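Local coordinates for protein bifunctional endo-1,4-beta-xylanase A (PDB 2VG9) that probably hydrolyses internal beta-1,4-xylosidic bonds of xylan, as a fungal endo-xylanase of glycoside hydrolase family 11 with a beta jelly-roll fold, at residues 93-98 and 110-115. Residues are numbered along the deposited sequence; the frame is centred on the assembly and turned at random.
Sequences LCVYGW and VEYYII
Val-95 pairs with Ile-114 and Gly-97 with Tyr-112 as antiparallel hydrogen-bonded pairs; both bonds of the first are 2.8 Å (Val-95 N to Ile-114 O, Ile-114 N to Val-95 O), while in the second Tyr-112 N to Gly-97 O is 2.9 Å and the return bond from Gly-97 N to Tyr-112 O is weak. On one face, Tyr-96 OH donates to the anti lone pair of Glu-111 OE1 at 2.6 Å and accepts from Trp-98 NE1 at 3.0 Å, the hydroxyl thus linking indole to carboxylate. Glu-111 CB makes a CH-pi contact 3.6 Å from the centroid of the six-membered ring of Trp-98, almost on its normal. An alanine in place of Trp-98 would probably strip that cover from the Glu-111 chain and leave Tyr-96 OH without its N-H donor. Tyr-96 turns its edge to the face of Tyr-113 in an offset edge-to-face pair, planes at 70°, and Cys-94 SG meets the Tyr-113 edge 3.8 Å from CD1. On the other face, Tyr-112 CG sits between its backbone N and carbonyl carbon (chi1 72°), which lays the ring over Gly-97, whose CA is 3.8 Å from the ring centroid. The hairpin lies between strands 190-200 and 153-163 of the jelly roll. Gln-158 NE2 hydrogen-bonds Glu-111 OE2, on the face that probably lines the xylan cleft, while Tyr-112 meets Phe-178 of helix 174-182 and its OH hydrogen-bonds Glu-193 O.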
loop_
_atom_site.group_PDB
_atom_site.type_symbol
_atom_site.label_atom_id
_atom_site.label_comp_id
_atom_site.label_asym_id
_atom_site.label_seq_id
_atom_site.Cartn_x
_atom_site.Cartn_y
_atom_site.Cartn_z
ATOM N N LEU A 93 4.740 6.176 -1.240
ATOM C CA LEU A 93 4.709 5.571 0.092
ATOM C C LEU A 93 3.252 5.656 0.578
ATOM O O LEU A 93 2.670 6.761 0.685
ATOM C CB LEU A 93 5.624 6.355 1.033
ATOM C CG LEU A 93 5.795 5.917 2.491
ATOM C CD1 LEU A 93 6.448 4.561 2.554
ATOM C CD2 LEU A 93 6.626 7.001 3.252
ATOM N N CYS A 94 2.668 4.493 0.866
ATOM C CA CYS A 94 1.242 4.428 1.137
ATOM C C CYS A 94 0.842 3.309 2.088
ATOM O O CYS A 94 1.534 2.305 2.209
ATOM C CB CYS A 94 0.458 4.292 -0.190
ATOM S SG CYS A 94 0.812 2.774 -1.115
ATOM N N VAL A 95 -0.296 3.474 2.750
ATOM C CA VAL A 95 -0.961 2.337 3.399
ATOM C C VAL A 95 -1.587 1.553 2.257
ATOM O O VAL A 95 -2.060 2.151 1.259
ATOM C CB VAL A 95 -2.096 2.759 4.356
ATOM C CG1 VAL A 95 -2.697 1.568 5.113
ATOM C CG2 VAL A 95 -1.658 3.850 5.329
ATOM N N TYR A 96 -1.594 0.223 2.391
ATOM C CA TYR A 96 -1.995 -0.651 1.300
ATOM C C TYR A 96 -2.710 -1.924 1.782
ATOM O O TYR A 96 -2.411 -2.420 2.853
ATOM C CB TYR A 96 -0.743 -1.050 0.526
ATOM C CG TYR A 96 -0.974 -2.065 -0.565
ATOM C CD1 TYR A 96 -1.280 -1.660 -1.875
ATOM C CD2 TYR A 96 -0.860 -3.421 -0.306
ATOM C CE1 TYR A 96 -1.473 -2.591 -2.884
ATOM C CE2 TYR A 96 -1.074 -4.379 -1.313
ATOM C CZ TYR A 96 -1.381 -3.963 -2.592
ATOM O OH TYR A 96 -1.575 -4.916 -3.593
ATOM N N GLY A 97 -3.642 -2.440 0.984
ATOM C CA GLY A 97 -4.245 -3.724 1.309
ATOM C C GLY A 97 -5.360 -4.050 0.338
ATOM O O GLY A 97 -5.486 -3.396 -0.716
ATOM N N TRP A 98 -6.143 -5.084 0.678
ATOM C CA TRP A 98 -7.328 -5.471 -0.132
ATOM C C TRP A 98 -8.589 -5.635 0.702
ATOM O O TRP A 98 -8.509 -5.950 1.907
ATOM C CB TRP A 98 -7.062 -6.791 -0.882
ATOM C CG TRP A 98 -5.947 -6.728 -1.914
ATOM C CD1 TRP A 98 -4.603 -6.663 -1.669
ATOM C CD2 TRP A 98 -6.095 -6.754 -3.336
ATOM N NE1 TRP A 98 -3.912 -6.643 -2.849
ATOM C CE2 TRP A 98 -4.800 -6.686 -3.890
ATOM C CE3 TRP A 98 -7.195 -6.830 -4.196
ATOM C CZ2 TRP A 98 -4.571 -6.680 -5.285
ATOM C CZ3 TRP A 98 -6.980 -6.817 -5.547
ATOM C CH2 TRP A 98 -5.662 -6.750 -6.091
ATOM N N VAL A 110 -11.388 -5.236 -3.935
ATOM C CA VAL A 110 -10.798 -3.876 -3.871
ATOM C C VAL A 110 -9.339 -3.966 -3.452
ATOM O O VAL A 110 -9.022 -4.678 -2.505
ATOM C CB VAL A 110 -11.571 -2.967 -2.867
ATOM C CG1 VAL A 110 -10.824 -1.657 -2.578
ATOM C CG2 VAL A 110 -12.988 -2.707 -3.363
ATOM N N GLU A 111 -8.464 -3.255 -4.177
ATOM C CA GLU A 111 -7.093 -2.955 -3.740
ATOM C C GLU A 111 -7.122 -1.468 -3.361
ATOM O O GLU A 111 -7.585 -0.633 -4.142
ATOM C CB GLU A 111 -6.119 -3.199 -4.889
ATOM C CG GLU A 111 -4.638 -2.973 -4.601
ATOM C CD GLU A 111 -3.793 -3.308 -5.825
ATOM O OE1 GLU A 111 -2.730 -3.939 -5.671
ATOM O OE2 GLU A 111 -4.207 -2.953 -6.961
ATOM N N TYR A 112 -6.688 -1.134 -2.150
ATOM C CA TYR A 112 -6.825 0.237 -1.646
ATOM C C TYR A 112 -5.440 0.837 -1.302
ATOM O O TYR A 112 -4.478 0.103 -0.997
ATOM C CB TYR A 112 -7.794 0.284 -0.444
ATOM C CG TYR A 112 -7.235 -0.321 0.842
ATOM C CD1 TYR A 112 -6.319 0.408 1.630
ATOM C CD2 TYR A 112 -7.610 -1.610 1.271
ATOM C CE1 TYR A 112 -5.779 -0.111 2.808
ATOM C CE2 TYR A 112 -7.088 -2.162 2.514
ATOM C CZ TYR A 112 -6.164 -1.385 3.253
ATOM O OH TYR A 112 -5.608 -1.815 4.436
ATOM N N TYR A 113 -5.350 2.161 -1.418
ATOM C CA TYR A 113 -4.126 2.925 -1.216
ATOM C C TYR A 113 -4.464 4.163 -0.396
ATOM O O TYR A 113 -5.382 4.933 -0.732
ATOM C CB TYR A 113 -3.553 3.410 -2.546
ATOM C CG TYR A 113 -3.192 2.330 -3.505
ATOM C CD1 TYR A 113 -1.876 1.892 -3.644
ATOM C CD2 TYR A 113 -4.171 1.768 -4.320
ATOM C CE1 TYR A 113 -1.559 0.872 -4.549
ATOM C CE2 TYR A 113 -3.876 0.771 -5.201
ATOM C CZ TYR A 113 -2.581 0.330 -5.321
ATOM O OH TYR A 113 -2.349 -0.664 -6.242
ATOM N N ILE A 114 -3.723 4.374 0.679
ATOM C CA ILE A 114 -3.806 5.652 1.356
ATOM C C ILE A 114 -2.425 6.266 1.181
ATOM O O ILE A 114 -1.469 5.882 1.874
ATOM C CB ILE A 114 -4.183 5.514 2.854
ATOM C CG1 ILE A 114 -5.570 4.850 2.995
ATOM C CG2 ILE A 114 -4.194 6.884 3.541
ATOM C CD1 ILE A 114 -5.810 4.315 4.392
ATOM N N ILE A 115 -2.319 7.189 0.219
ATOM C CA ILE A 115 -0.994 7.621 -0.230
ATOM C C ILE A 115 -0.554 8.851 0.527
ATOM O O ILE A 115 -1.154 9.920 0.397
ATOM C CB ILE A 115 -0.940 7.858 -1.762
ATOM C CG1 ILE A 115 -1.500 6.638 -2.511
ATOM C CG2 ILE A 115 0.475 8.231 -2.208
ATOM C CD1 ILE A 115 -1.495 6.761 -4.047
#